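Local coordinates for protein proline dehydrogenase (Bradyrhizobium japonicum USDA 110, PDB 3HAZ) that probably oxidises proline to glutamate in two steps, pairing an FAD-dependent proline dehydrogenase with an NAD-dependent 1-pyrroline-5-carboxylate dehydrogenase, at residues 7-15 and 284-292; 38-47 and 399-407. All blocks are in the same frame, centred on the assembly; numbering follows the deposited sequence.

Interaction 1: residues 7-15 and 284-292; sequences PPPFTAPYA and ADRLELSLD
The backbone of F10 passes E288 with their CA atoms 5.9 Å apart, and residues 7-15 run without regular structure alongside residues 284-292, which lead into helix 287-298, the backbones drawing apart to 8.6 Å between the CA atoms of Y14 and A284. No direct hydrogen bond joins the segments. With CG anti to the backbone N (chi1 -173°), F10 turns its ring to the helix, where L291 CD1 lies over one face in a CH-pi contact, 3.9 Å from the centroid. L287 CD2 touches F10 CE2, while E288 CG sits at the ring edge. With the ring cut back to an alanine here, a gap would probably open beside L291 CD1 and L287 CD2. Three waters bridge the polar parts: one links F10 N to D292 OD1, and two hydrogen-bond to E288 OE2, leading to T11 OG1 and A12 O. R524 donates its backbone N to E288 OE1 and its NE to F10 O; D292 OD2 forms salt bridges with R252 and R524. Y14 OH packs against A284, 3.3 Å from its CB, without hydrogen bonding. This is an N-terminal arm packed on a helix of the proline dehydrogenase TIM-type barrel, the helix that follows strand 276-279.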
# COMPACT_ATOMS: atom_id res chain seq x y z
N PRO A 7 37.29 15.01 -46.06
CA PRO A 7 36.63 15.40 -44.81
C PRO A 7 37.60 15.44 -43.63
O PRO A 7 38.57 14.68 -43.60
CB PRO A 7 35.60 14.28 -44.60
CG PRO A 7 36.13 13.13 -45.43
CD PRO A 7 36.65 13.81 -46.64
N PRO A 8 37.34 16.33 -42.65
CA PRO A 8 38.13 16.42 -41.42
C PRO A 8 38.00 15.14 -40.60
O PRO A 8 37.03 14.41 -40.77
CB PRO A 8 37.48 17.58 -40.66
CG PRO A 8 36.66 18.32 -41.68
CD PRO A 8 36.22 17.28 -42.67
N PRO A 9 38.97 14.86 -39.72
CA PRO A 9 38.87 13.67 -38.87
C PRO A 9 37.52 13.62 -38.18
O PRO A 9 37.08 14.63 -37.63
CB PRO A 9 39.99 13.88 -37.85
CG PRO A 9 41.01 14.69 -38.60
CD PRO A 9 40.23 15.60 -39.51
N PHE A 10 36.86 12.47 -38.23
CA PHE A 10 35.51 12.33 -37.68
C PHE A 10 35.45 12.65 -36.19
O PHE A 10 36.25 12.14 -35.40
CB PHE A 10 34.98 10.93 -37.94
CG PHE A 10 33.55 10.73 -37.57
CD1 PHE A 10 32.53 11.18 -38.39
CD2 PHE A 10 33.21 10.07 -36.40
CE1 PHE A 10 31.20 10.99 -38.06
CE2 PHE A 10 31.88 9.87 -36.06
CZ PHE A 10 30.88 10.33 -36.88
N THR A 11 34.48 13.47 -35.79
CA THR A 11 34.37 13.89 -34.40
C THR A 11 32.95 14.30 -33.96
O THR A 11 32.76 15.32 -33.31
CB THR A 11 35.37 15.05 -34.09
OG1 THR A 11 35.21 15.48 -32.74
CG2 THR A 11 35.14 16.23 -35.03
N ALA A 12 31.97 13.48 -34.31
CA ALA A 12 30.58 13.74 -33.90
C ALA A 12 30.41 13.61 -32.39
O ALA A 12 31.16 12.88 -31.73
CB ALA A 12 29.64 12.78 -34.62
N PRO A 13 29.43 14.33 -31.82
CA PRO A 13 29.13 14.21 -30.39
C PRO A 13 28.83 12.77 -30.00
O PRO A 13 28.05 12.10 -30.68
CB PRO A 13 27.89 15.09 -30.21
CG PRO A 13 28.00 16.11 -31.31
CD PRO A 13 28.58 15.34 -32.48
N TYR A 14 29.46 12.31 -28.92
CA TYR A 14 29.48 10.89 -28.56
C TYR A 14 28.13 10.34 -28.14
O TYR A 14 27.73 9.26 -28.57
CB TYR A 14 30.50 10.66 -27.44
CG TYR A 14 31.03 9.25 -27.36
CD1 TYR A 14 31.98 8.79 -28.27
CD2 TYR A 14 30.61 8.38 -26.36
CE1 TYR A 14 32.48 7.50 -28.20
CE2 TYR A 14 31.10 7.09 -26.28
CZ TYR A 14 32.04 6.65 -27.20
OH TYR A 14 32.54 5.37 -27.13
N ALA A 15 27.43 11.07 -27.27
CA ALA A 15 26.19 10.57 -26.69
C ALA A 15 25.10 11.64 -26.58
O ALA A 15 24.69 12.00 -25.48
CB ALA A 15 26.46 9.98 -25.31
N ALA A 284 32.21 1.32 -29.71
CA ALA A 284 32.01 2.74 -29.94
C ALA A 284 33.28 3.56 -29.69
O ALA A 284 33.50 4.57 -30.36
CB ALA A 284 30.85 3.28 -29.10
N ASP A 285 34.09 3.14 -28.73
CA ASP A 285 35.29 3.91 -28.41
C ASP A 285 36.38 3.74 -29.47
O ASP A 285 37.40 4.43 -29.44
CB ASP A 285 35.82 3.63 -26.99
CG ASP A 285 36.33 2.21 -26.80
OD1 ASP A 285 36.35 1.43 -27.78
OD2 ASP A 285 36.71 1.87 -25.66
N ARG A 286 36.15 2.84 -30.42
CA ARG A 286 37.07 2.65 -31.54
C ARG A 286 36.56 3.25 -32.85
O ARG A 286 37.24 3.19 -33.87
CB ARG A 286 37.38 1.16 -31.72
CG ARG A 286 38.28 0.57 -30.63
CD ARG A 286 38.26 -0.95 -30.67
NE ARG A 286 39.50 -1.54 -30.16
CZ ARG A 286 39.63 -2.83 -29.85
NH1 ARG A 286 38.60 -3.66 -29.99
NH2 ARG A 286 40.79 -3.30 -29.40
N LEU A 287 35.35 3.81 -32.84
CA LEU A 287 34.76 4.35 -34.07
C LEU A 287 35.65 5.39 -34.76
O LEU A 287 35.98 5.25 -35.94
CB LEU A 287 33.38 4.96 -33.79
CG LEU A 287 32.70 5.54 -35.03
CD1 LEU A 287 32.64 4.52 -36.15
CD2 LEU A 287 31.31 6.07 -34.71
N GLU A 288 36.01 6.43 -34.03
CA GLU A 288 36.82 7.52 -34.57
C GLU A 288 38.16 7.04 -35.10
O GLU A 288 38.60 7.43 -36.17
CB GLU A 288 37.04 8.59 -33.51
CG GLU A 288 35.81 9.39 -33.15
CD GLU A 288 36.13 10.56 -32.23
OE1 GLU A 288 37.32 10.73 -31.87
OE2 GLU A 288 35.20 11.32 -31.88
N LEU A 289 38.82 6.18 -34.32
CA LEU A 289 40.12 5.66 -34.71
C LEU A 289 39.99 4.81 -35.97
O LEU A 289 40.81 4.91 -36.88
CB LEU A 289 40.73 4.83 -33.57
CG LEU A 289 42.13 4.27 -33.82
CD1 LEU A 289 43.14 5.39 -34.10
CD2 LEU A 289 42.58 3.41 -32.65
N SER A 290 38.94 4.01 -36.03
CA SER A 290 38.73 3.15 -37.19
C SER A 290 38.54 3.97 -38.47
O SER A 290 39.07 3.63 -39.52
CB SER A 290 37.53 2.22 -36.97
OG SER A 290 36.31 2.92 -37.15
N LEU A 291 37.76 5.04 -38.37
CA LEU A 291 37.53 5.92 -39.51
C LEU A 291 38.82 6.61 -39.96
O LEU A 291 39.04 6.83 -41.15
CB LEU A 291 36.43 6.94 -39.19
CG LEU A 291 35.02 6.34 -39.03
CD1 LEU A 291 33.99 7.37 -38.59
CD2 LEU A 291 34.56 5.67 -40.32
N ASP A 292 39.69 6.95 -39.00
CA ASP A 292 41.00 7.53 -39.33
C ASP A 292 41.82 6.54 -40.14
O ASP A 292 42.42 6.88 -41.15
CB ASP A 292 41.77 7.86 -38.06
CG ASP A 292 41.20 9.05 -37.31
OD1 ASP A 292 40.46 9.85 -37.92
OD2 ASP A 292 41.49 9.17 -36.10
O HOH W 1 38.32 10.17 -39.38
O HOH W 2 35.23 13.71 -30.61
O HOH W 3 32.77 10.79 -32.41

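Interaction 2: residues 38-47 and 399-407; sequences RIHRTATRLI and ALTVATVLE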
# COMPACT_ATOMS: atom_id res chain seq x y z
N ARG A 38 1.95 -2.70 -48.45
CA ARG A 38 2.94 -3.54 -49.12
C ARG A 38 3.91 -4.12 -48.09
O ARG A 38 4.26 -5.30 -48.14
CB ARG A 38 3.70 -2.75 -50.20
CG ARG A 38 2.84 -2.40 -51.44
CD ARG A 38 3.69 -1.82 -52.57
NE ARG A 38 4.14 -0.46 -52.28
CZ ARG A 38 3.43 0.64 -52.53
NH1 ARG A 38 2.24 0.53 -53.10
NH2 ARG A 38 3.92 1.83 -52.23
N ILE A 39 4.34 -3.29 -47.16
CA ILE A 39 5.31 -3.72 -46.16
C ILE A 39 4.71 -4.83 -45.32
O ILE A 39 5.36 -5.85 -45.06
CB ILE A 39 5.74 -2.54 -45.27
CG1 ILE A 39 6.71 -1.64 -46.04
CG2 ILE A 39 6.37 -3.04 -44.00
CD1 ILE A 39 6.95 -0.30 -45.39
N HIS A 40 3.47 -4.64 -44.90
CA HIS A 40 2.78 -5.59 -44.05
C HIS A 40 2.68 -6.94 -44.73
O HIS A 40 2.91 -7.98 -44.11
CB HIS A 40 1.38 -5.08 -43.69
CG HIS A 40 0.70 -5.89 -42.64
ND1 HIS A 40 0.86 -5.64 -41.29
CD2 HIS A 40 -0.14 -6.95 -42.73
CE1 HIS A 40 0.14 -6.51 -40.60
NE2 HIS A 40 -0.47 -7.32 -41.44
N ARG A 41 2.34 -6.92 -46.02
CA ARG A 41 2.17 -8.14 -46.80
C ARG A 41 3.48 -8.90 -47.00
O ARG A 41 3.57 -10.09 -46.70
CB ARG A 41 1.53 -7.83 -48.15
CG ARG A 41 1.46 -9.02 -49.08
CD ARG A 41 1.15 -8.61 -50.50
NE ARG A 41 1.54 -9.65 -51.45
CZ ARG A 41 0.80 -10.71 -51.74
NH1 ARG A 41 -0.38 -10.87 -51.16
NH2 ARG A 41 1.24 -11.61 -52.60
N THR A 42 4.49 -8.20 -47.53
CA THR A 42 5.83 -8.76 -47.68
C THR A 42 6.34 -9.37 -46.38
O THR A 42 6.84 -10.50 -46.36
CB THR A 42 6.85 -7.69 -48.15
OG1 THR A 42 6.54 -7.28 -49.48
CG2 THR A 42 8.27 -8.25 -48.13
N ALA A 43 6.22 -8.62 -45.29
CA ALA A 43 6.72 -9.07 -43.99
C ALA A 43 5.96 -10.28 -43.44
O ALA A 43 6.57 -11.20 -42.88
CB ALA A 43 6.70 -7.92 -42.98
N THR A 44 4.63 -10.29 -43.59
CA THR A 44 3.84 -11.46 -43.19
C THR A 44 4.29 -12.70 -43.96
O THR A 44 4.44 -13.78 -43.40
CB THR A 44 2.33 -11.23 -43.40
OG1 THR A 44 1.90 -10.10 -42.64
CG2 THR A 44 1.53 -12.46 -42.97
N ARG A 45 4.52 -12.54 -45.26
CA ARG A 45 4.97 -13.66 -46.08
C ARG A 45 6.34 -14.16 -45.66
O ARG A 45 6.60 -15.37 -45.68
CB ARG A 45 4.96 -13.27 -47.57
CG ARG A 45 3.55 -13.08 -48.13
CD ARG A 45 3.58 -12.62 -49.58
NE ARG A 45 4.25 -13.57 -50.46
CZ ARG A 45 3.64 -14.53 -51.14
NH1 ARG A 45 2.32 -14.69 -51.03
NH2 ARG A 45 4.33 -15.35 -51.93
N LEU A 46 7.23 -13.25 -45.28
CA LEU A 46 8.56 -13.64 -44.82
C LEU A 46 8.46 -14.43 -43.52
O LEU A 46 9.09 -15.47 -43.37
CB LEU A 46 9.46 -12.41 -44.64
CG LEU A 46 9.76 -11.57 -45.89
CD1 LEU A 46 10.68 -10.40 -45.56
CD2 LEU A 46 10.36 -12.41 -47.01
N ILE A 47 7.65 -13.94 -42.59
CA ILE A 47 7.50 -14.58 -41.28
C ILE A 47 6.78 -15.94 -41.38
O ILE A 47 7.11 -16.88 -40.66
CB ILE A 47 6.78 -13.65 -40.30
CG1 ILE A 47 7.70 -12.49 -39.91
CG2 ILE A 47 6.33 -14.42 -39.06
CD1 ILE A 47 6.96 -11.33 -39.29
N ALA A 399 12.53 -9.63 -40.43
CA ALA A 399 11.60 -9.62 -41.58
C ALA A 399 10.94 -8.26 -41.84
O ALA A 399 10.73 -7.86 -42.98
CB ALA A 399 10.53 -10.70 -41.42
N LEU A 400 10.60 -7.56 -40.76
CA LEU A 400 10.01 -6.24 -40.87
C LEU A 400 11.04 -5.23 -41.40
O LEU A 400 10.72 -4.40 -42.25
CB LEU A 400 9.48 -5.77 -39.52
CG LEU A 400 8.84 -4.38 -39.51
CD1 LEU A 400 7.67 -4.31 -40.49
CD2 LEU A 400 8.40 -3.98 -38.11
N THR A 401 12.27 -5.32 -40.90
CA THR A 401 13.33 -4.44 -41.38
C THR A 401 13.55 -4.67 -42.87
O THR A 401 13.64 -3.71 -43.65
CB THR A 401 14.64 -4.68 -40.62
OG1 THR A 401 14.40 -4.59 -39.21
CG2 THR A 401 15.69 -3.65 -41.01
N VAL A 402 13.65 -5.94 -43.27
CA VAL A 402 13.84 -6.27 -44.67
C VAL A 402 12.71 -5.72 -45.52
O VAL A 402 12.95 -5.04 -46.52
CB VAL A 402 13.95 -7.80 -44.90
CG1 VAL A 402 13.91 -8.10 -46.40
CG2 VAL A 402 15.23 -8.36 -44.28
N ALA A 403 11.47 -6.02 -45.14
CA ALA A 403 10.29 -5.58 -45.91
C ALA A 403 10.24 -4.07 -46.04
O ALA A 403 9.81 -3.53 -47.06
CB ALA A 403 9.00 -6.10 -45.27
N THR A 404 10.67 -3.38 -44.99
CA THR A 404 10.59 -1.92 -44.95
C THR A 404 11.67 -1.29 -45.82
O THR A 404 11.41 -0.31 -46.52
CB THR A 404 10.69 -1.40 -43.50
OG1 THR A 404 9.60 -1.93 -42.73
CG2 THR A 404 10.63 0.13 -43.47
N VAL A 405 12.87 -1.86 -45.80
CA VAL A 405 13.95 -1.36 -46.65
C VAL A 405 13.63 -1.61 -48.12
O VAL A 405 13.91 -0.77 -48.97
CB VAL A 405 15.32 -1.99 -46.28
CG1 VAL A 405 16.36 -1.65 -47.33
CG2 VAL A 405 15.77 -1.52 -44.90
N LEU A 406 13.03 -2.76 -48.42
CA LEU A 406 12.64 -3.07 -49.78
C LEU A 406 11.65 -2.02 -50.32
O LEU A 406 11.82 -1.50 -51.41
CB LEU A 406 12.04 -4.48 -49.87
CG LEU A 406 11.71 -5.01 -51.26
CD1 LEU A 406 12.95 -5.02 -52.16
CD2 LEU A 406 11.11 -6.40 -51.16
N GLU A 407 10.62 -1.72 -49.53
CA GLU A 407 9.62 -0.73 -49.95
C GLU A 407 10.26 0.63 -50.25
O GLU A 407 9.90 1.29 -51.23
CB GLU A 407 8.53 -0.57 -48.89
CG GLU A 407 7.65 0.66 -49.07
CD GLU A 407 6.81 0.63 -50.35
OE1 GLU A 407 6.38 -0.47 -50.75
OE2 GLU A 407 6.58 1.71 -50.94
O HOH W 4 7.85 -4.53 -48.88
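I39 reaches across to the helix of residues 399-407 as a knob, entering a hole formed by L400, A403, T404 and E407. Its CB sends the two branches to different walls. CG2, anti to the backbone N, approaches T404 OG1 at 3.6 Å and meets L400 CD1; CG1, beside that N (chi1 -76°), lies 3.5 Å from E407 CB. At the tip, CD1 rests against E407 CB and CG, the two side chains crossing at about a right angle. T404 OG1 donates to L400 O, which fixes the hydroxyl beside the isoleucine.

Beyond this knob, R38 grips the E407 carboxylate side-on: NE bonds OE1 at 2.7 Å and NH2 bonds OE2 at 3.0 Å. Both bonds are nearly straight; the oxygens lie in the guanidinium plane, but the nitrogens meet their syn sides from somewhat out of the carboxylate plane, the two planes being 33° apart. Small residues bring the helices together in the middle, where A43 CB and A403 CB are 3.7 Å apart and T42 CG2 also leans on A403 CB. A water joins T42 OG1 to A403 O. L46 and I47 close the far end around A399 CB.

The axes of segments 38-47 and 399-407 approach to 8.4 Å, with 141° between their N-to-C directions. Helix 399-409 follows barrel strand 390-395; helix 425-434 touches L46 and V402, helix 369-384 borders T404, and F469 of helix 469-473, an FAD-binding residue, packs on A399 and I47.

Overall arrangement
From the N terminus, the chain first supplies the extended arm 7-15 of interaction 1, then helix 18-28 and, in helix 33-50, the first half of interaction 2. It continues through the further N-terminal helices into the proline dehydrogenase barrel. Residues 284-292 close interaction 1 across 269 positions, and residues 399-407 close interaction 2 across 352. The two loops cross rather than nest, since their segments alternate. Their centres lie 33 Å apart and their nearest atoms about 19 Å, so the contacts do not touch. Together they fasten the N-terminal region to two separate helices of the barrel that holds FAD, one following strand 276-279 and the other strand 390-395.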